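Local coordinates for protein xylan esterase 1 (Thermoanaerobacterium sp. 'JW/SL YS485', PDB 3FCY) that probably removes acetyl groups from xylan and related acetylated substrates, as a calcium-containing carbohydrate esterase of family CE7 with an alpha/beta-hydrolase fold, at residues A[53-61]-A[172-182]; A[223-231]-A[333-344]. All blocks are in the same frame, centred on the assembly; numbering follows the deposited sequence.

Contact 1 (A[53-61]-A[172-182]); sequences YWNRALDEM and ADNMLFRHIFL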
loop_
_atom_site.group_PDB
_atom_site.type_symbol
_atom_site.label_atom_id
_atom_site.label_comp_id
_atom_site.label_asym_id
_atom_site.label_seq_id
_atom_site.Cartn_x
_atom_site.Cartn_y
_atom_site.Cartn_z
ATOM N N TYR A 53 36.055 -14.356 -22.926
ATOM C CA TYR A 53 34.860 -13.634 -23.361
ATOM C C TYR A 53 35.129 -12.137 -23.423
ATOM O O TYR A 53 34.866 -11.486 -24.437
ATOM C CB TYR A 53 33.715 -13.907 -22.383
ATOM C CG TYR A 53 32.452 -13.108 -22.631
ATOM C CD1 TYR A 53 31.484 -13.551 -23.537
ATOM C CD2 TYR A 53 32.200 -11.934 -21.919
ATOM C CE1 TYR A 53 30.286 -12.845 -23.716
ATOM C CE2 TYR A 53 31.009 -11.219 -22.094
ATOM C CZ TYR A 53 30.057 -11.682 -22.987
ATOM O OH TYR A 53 28.869 -11.003 -23.128
ATOM N N TRP A 54 35.658 -11.595 -22.332
ATOM C CA TRP A 54 35.948 -10.170 -22.260
ATOM C C TRP A 54 37.144 -9.704 -23.083
ATOM O O TRP A 54 37.142 -8.579 -23.588
ATOM C CB TRP A 54 36.085 -9.736 -20.798
ATOM C CG TRP A 54 34.748 -9.550 -20.176
ATOM C CD1 TRP A 54 34.150 -10.349 -19.245
ATOM C CD2 TRP A 54 33.791 -8.539 -20.515
ATOM N NE1 TRP A 54 32.873 -9.898 -18.985
ATOM C CE2 TRP A 54 32.629 -8.789 -19.753
ATOM C CE3 TRP A 54 33.803 -7.448 -21.396
ATOM C CZ2 TRP A 54 31.485 -7.985 -19.843
ATOM C CZ3 TRP A 54 32.661 -6.647 -21.488
ATOM C CH2 TRP A 54 31.519 -6.923 -20.713
ATOM N N ASN A 55 38.163 -10.550 -23.229
ATOM C CA ASN A 55 39.310 -10.157 -24.046
ATOM C C ASN A 55 38.826 -10.023 -25.483
ATOM O O ASN A 55 39.278 -9.159 -26.230
ATOM C CB ASN A 55 40.430 -11.196 -23.968
ATOM C CG ASN A 55 41.124 -11.196 -22.626
ATOM O OD1 ASN A 55 41.281 -10.145 -22.000
ATOM N ND2 ASN A 55 41.558 -12.372 -22.178
ATOM N N ARG A 56 37.889 -10.890 -25.854
ATOM C CA ARG A 56 37.299 -10.888 -27.187
ATOM C C ARG A 56 36.486 -9.605 -27.375
ATOM O O ARG A 56 36.586 -8.935 -28.406
ATOM C CB ARG A 56 36.385 -12.104 -27.332
ATOM C CG ARG A 56 35.679 -12.249 -28.669
ATOM C CD ARG A 56 34.569 -13.282 -28.527
ATOM N NE ARG A 56 35.052 -14.463 -27.815
ATOM C CZ ARG A 56 34.304 -15.217 -27.019
ATOM N NH1 ARG A 56 33.027 -14.919 -26.827
ATOM N NH2 ARG A 56 34.839 -16.259 -26.399
ATOM N N ALA A 57 35.685 -9.271 -26.365
ATOM C CA ALA A 57 34.844 -8.074 -26.399
ATOM C C ALA A 57 35.692 -6.818 -26.555
ATOM O O ALA A 57 35.373 -5.939 -27.354
ATOM C CB ALA A 57 34.009 -7.986 -25.122
ATOM N N LEU A 58 36.767 -6.734 -25.776
ATOM C CA LEU A 58 37.662 -5.586 -25.843
ATOM C C LEU A 58 38.282 -5.470 -27.232
ATOM O O LEU A 58 38.464 -4.364 -27.747
ATOM C CB LEU A 58 38.754 -5.696 -24.770
ATOM C CG LEU A 58 38.272 -5.402 -23.345
ATOM C CD1 LEU A 58 39.407 -5.602 -22.356
ATOM C CD2 LEU A 58 37.746 -3.972 -23.273
ATOM N N ASP A 59 38.599 -6.610 -27.840
ATOM C CA ASP A 59 39.166 -6.615 -29.187
ATOM C C ASP A 59 38.170 -5.986 -30.154
ATOM O O ASP A 59 38.535 -5.141 -30.969
ATOM C CB ASP A 59 39.477 -8.047 -29.637
ATOM C CG ASP A 59 40.779 -8.566 -29.068
ATOM O OD1 ASP A 59 41.044 -9.783 -29.196
ATOM O OD2 ASP A 59 41.544 -7.757 -28.500
ATOM N N GLU A 60 36.907 -6.397 -30.065
ATOM C CA GLU A 60 35.884 -5.839 -30.943
ATOM C C GLU A 60 35.742 -4.330 -30.715
ATOM O O GLU A 60 35.625 -3.555 -31.663
ATOM C CB GLU A 60 34.527 -6.540 -30.720
ATOM C CG GLU A 60 33.330 -5.727 -31.244
ATOM C CD GLU A 60 32.023 -6.510 -31.323
ATOM O OE1 GLU A 60 31.782 -7.392 -30.474
ATOM O OE2 GLU A 60 31.221 -6.219 -32.238
ATOM N N MET A 61 35.757 -3.914 -29.455
ATOM C CA MET A 61 35.627 -2.500 -29.127
ATOM C C MET A 61 36.799 -1.710 -29.697
ATOM O O MET A 61 36.614 -0.658 -30.316
ATOM C CB MET A 61 35.557 -2.325 -27.603
ATOM C CG MET A 61 35.399 -0.890 -27.115
ATOM S SD MET A 61 36.949 0.045 -27.048
ATOM C CE MET A 61 37.691 -0.651 -25.569
ATOM N N ALA A 172 25.933 -15.231 -26.120
ATOM C CA ALA A 172 26.477 -14.425 -25.026
ATOM C C ALA A 172 27.126 -13.124 -25.502
ATOM O O ALA A 172 27.037 -12.096 -24.824
ATOM C CB ALA A 172 27.482 -15.244 -24.221
ATOM N N ASP A 173 27.771 -13.165 -26.664
ATOM C CA ASP A 173 28.434 -11.976 -27.199
ATOM C C ASP A 173 27.450 -10.905 -27.677
ATOM O O ASP A 173 27.865 -9.822 -28.088
ATOM C CB ASP A 173 29.368 -12.353 -28.360
ATOM C CG ASP A 173 30.559 -13.201 -27.918
ATOM O OD1 ASP A 173 31.404 -13.522 -28.781
ATOM O OD2 ASP A 173 30.659 -13.550 -26.722
ATOM N N ASN A 174 26.153 -11.202 -27.628
ATOM C CA ASN A 174 25.136 -10.244 -28.068
ATOM C C ASN A 174 24.331 -9.662 -26.906
ATOM O O ASN A 174 23.315 -8.988 -27.113
ATOM C CB ASN A 174 24.181 -10.894 -29.075
ATOM C CG ASN A 174 24.897 -11.398 -30.318
ATOM O OD1 ASN A 174 25.753 -10.709 -30.880
ATOM N ND2 ASN A 174 24.539 -12.600 -30.762
ATOM N N MET A 175 24.783 -9.922 -25.684
ATOM C CA MET A 175 24.095 -9.403 -24.507
ATOM C C MET A 175 24.300 -7.892 -24.469
ATOM O O MET A 175 25.427 -7.409 -24.547
ATOM C CB MET A 175 24.642 -10.083 -23.255
ATOM C CG MET A 175 24.252 -11.556 -23.194
ATOM S SD MET A 175 25.046 -12.477 -21.880
ATOM C CE MET A 175 24.085 -11.950 -20.465
ATOM N N LEU A 176 23.202 -7.147 -24.363
ATOM C CA LEU A 176 23.266 -5.691 -24.374
ATOM C C LEU A 176 24.176 -5.032 -23.338
ATOM O O LEU A 176 24.870 -4.075 -23.665
ATOM C CB LEU A 176 21.857 -5.093 -24.270
ATOM C CG LEU A 176 21.789 -3.566 -24.342
ATOM C CD1 LEU A 176 22.438 -3.076 -25.633
ATOM C CD2 LEU A 176 20.335 -3.101 -24.265
ATOM N N PHE A 177 24.185 -5.507 -22.097
ATOM C CA PHE A 177 25.059 -4.867 -21.110
ATOM C C PHE A 177 26.528 -5.140 -21.407
ATOM O O PHE A 177 27.417 -4.504 -20.844
ATOM C CB PHE A 177 24.711 -5.290 -19.679
ATOM C CG PHE A 177 23.802 -4.319 -18.974
ATOM C CD1 PHE A 177 24.214 -3.006 -18.737
ATOM C CD2 PHE A 177 22.526 -4.700 -18.571
ATOM C CE1 PHE A 177 23.365 -2.085 -18.113
ATOM C CE2 PHE A 177 21.671 -3.791 -17.948
ATOM C CZ PHE A 177 22.090 -2.480 -17.719
ATOM N N ARG A 178 26.774 -6.087 -22.301
ATOM C CA ARG A 178 28.134 -6.406 -22.704
ATOM C C ARG A 178 28.594 -5.215 -23.554
ATOM O O ARG A 178 29.703 -4.697 -23.382
ATOM C CB ARG A 178 28.133 -7.710 -23.509
ATOM C CG ARG A 178 29.487 -8.192 -24.011
ATOM C CD ARG A 178 29.713 -7.749 -25.436
ATOM N NE ARG A 178 30.636 -8.626 -26.153
ATOM C CZ ARG A 178 31.017 -8.422 -27.409
ATOM N NH1 ARG A 178 30.553 -7.373 -28.078
ATOM N NH2 ARG A 178 31.864 -9.256 -27.995
ATOM N N HIS A 179 27.716 -4.761 -24.447
ATOM C CA HIS A 179 28.030 -3.626 -25.310
ATOM C C HIS A 179 28.105 -2.345 -24.480
ATOM O O HIS A 179 28.998 -1.520 -24.674
ATOM C CB HIS A 179 26.966 -3.460 -26.399
ATOM C CG HIS A 179 26.641 -4.728 -27.125
ATOM N ND1 HIS A 179 27.592 -5.680 -27.423
ATOM C CD2 HIS A 179 25.471 -5.191 -27.630
ATOM C CE1 HIS A 179 27.023 -6.676 -28.081
ATOM N NE2 HIS A 179 25.737 -6.404 -28.219
ATOM N N ILE A 180 27.157 -2.185 -23.561
ATOM C CA ILE A 180 27.123 -1.014 -22.694
ATOM C C ILE A 180 28.416 -0.923 -21.886
ATOM O O ILE A 180 29.008 0.150 -21.780
ATOM C CB ILE A 180 25.909 -1.061 -21.735
ATOM C CG1 ILE A 180 24.609 -0.990 -22.549
ATOM C CG2 ILE A 180 25.976 0.110 -20.748
ATOM C CD1 ILE A 180 23.341 -1.189 -21.730
ATOM N N PHE A 181 28.856 -2.043 -21.317
ATOM C CA PHE A 181 30.100 -2.047 -20.554
ATOM C C PHE A 181 31.225 -1.598 -21.485
ATOM O O PHE A 181 32.057 -0.767 -21.113
ATOM C CB PHE A 181 30.410 -3.448 -20.015
ATOM C CG PHE A 181 29.580 -3.858 -18.818
ATOM C CD1 PHE A 181 28.492 -3.099 -18.396
ATOM C CD2 PHE A 181 29.877 -5.036 -18.133
ATOM C CE1 PHE A 181 27.711 -3.507 -17.310
ATOM C CE2 PHE A 181 29.104 -5.454 -17.049
ATOM C CZ PHE A 181 28.018 -4.688 -16.638
ATOM N N LEU A 182 31.247 -2.144 -22.701
ATOM C CA LEU A 182 32.270 -1.771 -23.673
ATOM C C LEU A 182 32.212 -0.279 -23.987
ATOM O O LEU A 182 33.252 0.354 -24.186
ATOM C CB LEU A 182 32.122 -2.587 -24.964
ATOM C CG LEU A 182 32.524 -4.064 -24.858
ATOM C CD1 LEU A 182 32.276 -4.770 -26.196
ATOM C CD2 LEU A 182 33.995 -4.167 -24.451
HETATM O O HOH W 1 32.507 -11.239 -25.915
#

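Contact 2 (A[223-231]-A[333-344]); sequences RVRKVVSEY and FGDLAMQFMLEL. With CA (calcium ion), chain D.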
loop_
_atom_site.group_PDB
_atom_site.type_symbol
_atom_site.label_atom_id
_atom_site.label_comp_id
_atom_site.label_asym_id
_atom_site.label_seq_id
_atom_site.Cartn_x
_atom_site.Cartn_y
_atom_site.Cartn_z
ATOM N N ARG A 223 43.409 1.742 -16.803
ATOM C CA ARG A 223 44.094 3.021 -16.665
ATOM C C ARG A 223 43.312 3.980 -15.772
ATOM O O ARG A 223 43.883 4.926 -15.224
ATOM C CB ARG A 223 44.342 3.661 -18.039
ATOM C CG ARG A 223 45.453 2.992 -18.853
ATOM C CD ARG A 223 45.729 3.745 -20.157
ATOM N NE ARG A 223 44.605 3.661 -21.085
ATOM C CZ ARG A 223 44.447 4.438 -22.155
ATOM N NH1 ARG A 223 45.342 5.373 -22.445
ATOM N NH2 ARG A 223 43.386 4.282 -22.937
ATOM N N VAL A 224 42.009 3.744 -15.626
ATOM C CA VAL A 224 41.183 4.594 -14.769
ATOM C C VAL A 224 41.806 4.610 -13.375
ATOM O O VAL A 224 42.036 3.561 -12.780
ATOM C CB VAL A 224 39.735 4.074 -14.697
ATOM C CG1 VAL A 224 38.970 4.792 -13.596
ATOM C CG2 VAL A 224 39.054 4.291 -16.040
ATOM N N ARG A 225 42.054 5.811 -12.865
ATOM C CA ARG A 225 42.715 6.010 -11.573
ATOM C C ARG A 225 41.852 6.023 -10.299
ATOM O O ARG A 225 42.300 5.551 -9.246
ATOM C CB ARG A 225 43.534 7.306 -11.644
ATOM C CG ARG A 225 44.563 7.464 -10.543
ATOM C CD ARG A 225 45.658 6.415 -10.656
ATOM N NE ARG A 225 46.664 6.590 -9.614
ATOM C CZ ARG A 225 46.445 6.390 -8.318
ATOM N NH1 ARG A 225 45.249 5.998 -7.895
ATOM N NH2 ARG A 225 47.421 6.601 -7.442
ATOM N N LYS A 226 40.641 6.575 -10.385
ATOM C CA LYS A 226 39.735 6.646 -9.231
ATOM C C LYS A 226 38.351 6.096 -9.567
ATOM O O LYS A 226 37.855 6.272 -10.685
ATOM C CB LYS A 226 39.580 8.095 -8.743
ATOM C CG LYS A 226 40.808 8.695 -8.068
ATOM C CD LYS A 226 41.201 7.964 -6.797
ATOM C CE LYS A 226 42.372 8.666 -6.129
ATOM N NZ LYS A 226 42.915 7.944 -4.952
ATOM N N VAL A 227 37.721 5.449 -8.590
ATOM C CA VAL A 227 36.398 4.865 -8.797
ATOM C C VAL A 227 35.449 5.088 -7.623
ATOM O O VAL A 227 35.742 4.691 -6.495
ATOM C CB VAL A 227 36.487 3.338 -9.023
ATOM C CG1 VAL A 227 35.132 2.796 -9.460
ATOM C CG2 VAL A 227 37.569 3.016 -10.048
ATOM N N VAL A 228 34.321 5.737 -7.887
ATOM C CA VAL A 228 33.319 5.947 -6.848
ATOM C C VAL A 228 32.087 5.164 -7.288
ATOM O O VAL A 228 31.475 5.467 -8.316
ATOM C CB VAL A 228 32.958 7.439 -6.660
ATOM C CG1 VAL A 228 31.809 7.571 -5.657
ATOM C CG2 VAL A 228 34.180 8.213 -6.139
ATOM N N SER A 229 31.753 4.138 -6.515
ATOM C CA SER A 229 30.611 3.282 -6.809
ATOM C C SER A 229 29.621 3.300 -5.651
ATOM O O SER A 229 29.873 2.728 -4.586
ATOM C CB SER A 229 31.096 1.855 -7.071
ATOM O OG SER A 229 30.031 1.017 -7.471
ATOM N N GLU A 230 28.492 3.964 -5.870
ATOM C CA GLU A 230 27.454 4.089 -4.858
ATOM C C GLU A 230 26.373 3.028 -5.019
ATOM O O GLU A 230 25.732 2.943 -6.065
ATOM C CB GLU A 230 26.846 5.490 -4.934
ATOM C CG GLU A 230 27.870 6.575 -4.661
ATOM C CD GLU A 230 27.323 7.975 -4.819
ATOM O OE1 GLU A 230 26.287 8.292 -4.200
ATOM O OE2 GLU A 230 27.942 8.768 -5.555
ATOM N N TYR A 231 26.173 2.234 -3.968
ATOM C CA TYR A 231 25.185 1.153 -3.974
ATOM C C TYR A 231 25.014 0.580 -5.377
ATOM O O TYR A 231 23.946 0.681 -5.983
ATOM C CB TYR A 231 23.837 1.639 -3.405
ATOM C CG TYR A 231 23.379 3.025 -3.823
ATOM C CD1 TYR A 231 22.377 3.195 -4.781
ATOM C CD2 TYR A 231 23.898 4.165 -3.212
ATOM C CE1 TYR A 231 21.897 4.470 -5.110
ATOM C CE2 TYR A 231 23.429 5.439 -3.534
ATOM C CZ TYR A 231 22.428 5.586 -4.481
ATOM O OH TYR A 231 21.956 6.843 -4.784
ATOM N N PHE A 333 28.162 11.578 1.944
ATOM C CA PHE A 333 28.982 10.813 1.008
ATOM C C PHE A 333 29.420 11.612 -0.209
ATOM O O PHE A 333 30.538 11.443 -0.696
ATOM C CB PHE A 333 28.271 9.554 0.519
ATOM C CG PHE A 333 29.169 8.649 -0.276
ATOM C CD1 PHE A 333 30.103 7.840 0.366
ATOM C CD2 PHE A 333 29.139 8.666 -1.667
ATOM C CE1 PHE A 333 31.000 7.064 -0.364
ATOM C CE2 PHE A 333 30.032 7.892 -2.410
ATOM C CZ PHE A 333 30.966 7.089 -1.756
ATOM N N GLY A 334 28.529 12.461 -0.717
ATOM C CA GLY A 334 28.872 13.272 -1.871
ATOM C C GLY A 334 30.157 14.037 -1.611
ATOM O O GLY A 334 31.001 14.178 -2.499
ATOM N N ASP A 335 30.308 14.534 -0.385
ATOM C CA ASP A 335 31.502 15.279 -0.005
ATOM C C ASP A 335 32.719 14.366 0.102
ATOM O O ASP A 335 33.819 14.755 -0.284
ATOM C CB ASP A 335 31.267 16.027 1.310
ATOM C CG ASP A 335 30.379 17.252 1.127
ATOM O OD1 ASP A 335 30.012 17.890 2.136
ATOM O OD2 ASP A 335 30.050 17.579 -0.036
ATOM N N LEU A 336 32.529 13.153 0.616
ATOM C CA LEU A 336 33.638 12.208 0.721
ATOM C C LEU A 336 34.085 11.833 -0.695
ATOM O O LEU A 336 35.282 11.699 -0.972
ATOM C CB LEU A 336 33.212 10.947 1.485
ATOM C CG LEU A 336 32.896 11.100 2.980
ATOM C CD1 LEU A 336 32.411 9.771 3.545
ATOM C CD2 LEU A 336 34.150 11.577 3.725
ATOM N N ALA A 337 33.111 11.673 -1.589
ATOM C CA ALA A 337 33.395 11.317 -2.976
ATOM C C ALA A 337 34.205 12.405 -3.674
ATOM O O ALA A 337 35.168 12.103 -4.370
ATOM C CB ALA A 337 32.085 11.064 -3.743
ATOM N N MET A 338 33.824 13.668 -3.500
ATOM C CA MET A 338 34.572 14.743 -4.146
ATOM C C MET A 338 35.997 14.859 -3.608
ATOM O O MET A 338 36.939 15.022 -4.376
ATOM C CB MET A 338 33.878 16.098 -3.990
ATOM C CG MET A 338 34.739 17.230 -4.563
ATOM S SD MET A 338 33.909 18.804 -4.735
ATOM C CE MET A 338 33.132 18.595 -6.353
ATOM N N GLN A 339 36.152 14.795 -2.289
ATOM C CA GLN A 339 37.482 14.876 -1.698
ATOM C C GLN A 339 38.311 13.715 -2.241
ATOM O O GLN A 339 39.504 13.859 -2.494
ATOM C CB GLN A 339 37.399 14.799 -0.174
ATOM C CG GLN A 339 36.821 16.046 0.495
ATOM C CD GLN A 339 37.659 17.295 0.238
ATOM O OE1 GLN A 339 38.888 17.236 0.225
ATOM N NE2 GLN A 339 36.992 18.432 0.046
ATOM N N PHE A 340 37.663 12.567 -2.435
ATOM C CA PHE A 340 38.327 11.374 -2.963
ATOM C C PHE A 340 38.777 11.639 -4.401
ATOM O O PHE A 340 39.894 11.284 -4.791
ATOM C CB PHE A 340 37.359 10.188 -2.938
ATOM C CG PHE A 340 37.960 8.883 -3.400
ATOM C CD1 PHE A 340 38.934 8.235 -2.640
ATOM C CD2 PHE A 340 37.508 8.272 -4.569
ATOM C CE1 PHE A 340 39.445 6.992 -3.033
ATOM C CE2 PHE A 340 38.011 7.032 -4.970
ATOM C CZ PHE A 340 38.982 6.391 -4.194
ATOM N N MET A 341 37.903 12.265 -5.186
ATOM C CA MET A 341 38.221 12.567 -6.579
ATOM C C MET A 341 39.292 13.645 -6.685
ATOM O O MET A 341 40.134 13.598 -7.581
ATOM C CB MET A 341 36.965 13.006 -7.343
ATOM C CG MET A 341 36.058 11.846 -7.759
ATOM S SD MET A 341 36.897 10.674 -8.867
ATOM C CE MET A 341 35.648 9.408 -9.059
ATOM N N LEU A 342 39.255 14.615 -5.774
ATOM C CA LEU A 342 40.240 15.688 -5.777
ATOM C C LEU A 342 41.646 15.123 -5.596
ATOM O O LEU A 342 42.634 15.796 -5.889
ATOM C CB LEU A 342 39.918 16.719 -4.686
ATOM C CG LEU A 342 38.739 17.637 -5.045
ATOM C CD1 LEU A 342 38.375 18.543 -3.871
ATOM C CD2 LEU A 342 39.117 18.469 -6.270
ATOM N N GLU A 343 41.729 13.881 -5.120
ATOM C CA GLU A 343 43.013 13.205 -4.946
ATOM C C GLU A 343 43.675 12.965 -6.309
ATOM O O GLU A 343 44.794 12.473 -6.378
ATOM C CB GLU A 343 42.823 11.847 -4.249
ATOM C CG GLU A 343 42.618 11.903 -2.735
ATOM C CD GLU A 343 42.322 10.528 -2.130
ATOM O OE1 GLU A 343 42.837 9.509 -2.642
ATOM O OE2 GLU A 343 41.582 10.469 -1.129
ATOM N N LEU A 344 42.983 13.280 -7.401
ATOM C CA LEU A 344 43.567 13.075 -8.726
ATOM C C LEU A 344 44.651 14.114 -9.038
ATOM O O LEU A 344 45.548 13.862 -9.841
ATOM C CB LEU A 344 42.472 13.104 -9.802
ATOM C CG LEU A 344 41.566 11.866 -9.791
ATOM C CD1 LEU A 344 40.369 12.068 -10.719
ATOM C CD2 LEU A 344 42.382 10.644 -10.208
HETATM CA CA CA D . 46.668 13.628 -4.949
HETATM O O HOH W 2 45.595 15.705 -3.519
#

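Contact 1 (A[53-61]-A[172-182])
The Arg178 guanidinium is a flat plate laid across helix 53-61, sandwiched between Ala57 CA on one face and Asp173 O on the other, with Glu60 OE1 at its edge. Arg178 NH1 gives the stronger bond, 2.7 Å to Glu60 OE1 and in the guanidinium plane, though it arrives from above the carboxylate; NH2 adds a weak one. Alanine suits position 57 because its small CB lets the arginine chain, bent at chi2, lie close. Tyr53 reaches across with its ring anti to the backbone N (chi1 174°), and its OH donates to Ala172 O at 2.7 Å, above the carbonyl plane and on the face opposite to Met175 N. A water lies over one face of this ring, held by Tyr53 O, Arg178 NH2 and, weakly, Asp173 OD2. The Trp54 and Phe181 rings meet rim to rim, CH2 to CD2 3.6 Å, with planes only 16° apart, while Trp54 NE1 is hydrogen-bonded to Tyr276 O. The helices cross at -59°, Arg178 a knob among Tyr53, Trp54, Ala57 and Glu60, Leu182 one among Trp54, Ala57, Leu58 and Met61. Both Asp173 oxygens converge on Arg56 NH1, a salt bridge of two weak bonds. Beside the apolar seam, Glu60-Arg178 thus ties helix to helix and Arg56-Asp173 the preceding turn; Glu60, whose OE2 pairs with Arg91, probably offsets two neighbouring arginines and stays anionic.

Contact 2 (A[223-231]-A[333-344])
Lys226 meets four residues at the C-terminal end of segment 333-344. Its CD lies over one face of the Phe340 ring, 3.8 Å from CZ, and its NZ makes an off-centre cation-pi contact, 4.6 Å from the ring centroid. Lys226 NZ also donates to Glu343 OE1 at 2.8 Å, on the anti side but tilted 32° out of the carboxylate plane; CB rests on the Met341 sulfur, and CG packs tightly on Leu344 CD2 at 3.3 Å. CG stands anti to the carbonyl carbon and a bend at chi2 (-63°) curls the chain, so that its methylenes rest on apolar groups while the ammonium reaches acids, Glu343 and, outside the two segments, Asp289. With alanine in its place, Glu343 and Asp289 would probably lose a shared cation and the Phe340 face its methylene cover. Two residues on, Val228 splits its branches: CG1 touches the edge of Phe333 (CE2 at 3.7 Å) and Ala337 CB, whereas CG2 presses on Met341 CE at 3.5 Å and on Phe340. A beta-branched valine suits a strand and spreads over the helix, and the small Ala337 lets it approach. Glu230 lays its CG against Phe333 CE2, 3.4 Å away. Outward from this shell, Asp289 also bridges to Arg225 NH1, and Leu291 and Cys293 of the next strand support Phe340 and Phe333. Beyond Lys226, Glu343 O binds calcium at 2.6 Å, joined by Tyr345 O and a water. Strand 226-230 and helix 333-342 run nearly antiparallel (168°), an inner strand under a flanking helix, as expected of the layered alpha/beta-hydrolase fold.

Both segments of contact 1 precede those of contact 2; their centres are about 26 Å apart, with the middle of the chain between them, and their nearest atoms about 8 Å apart. Contact 1 joins helix 50-62 to helix 176-192; contact 2 sets helix 333-342 on strand 226-230 of the mixed central sheet. Helix 209-220 lies between them in sequence, following the predicted nucleophile Ser208, and receives Trp54 and Phe181 from contact 1. Contact 2 lies nearer the predicted triad, Glu230 being about 7 Å from Ser208 between side chains. Contact 1 is internal to the subunit, touched by no other chain of the assembly, whereas helix 333-342 also meets a second subunit through Asp335 and Gln339, serving both fold and assembly.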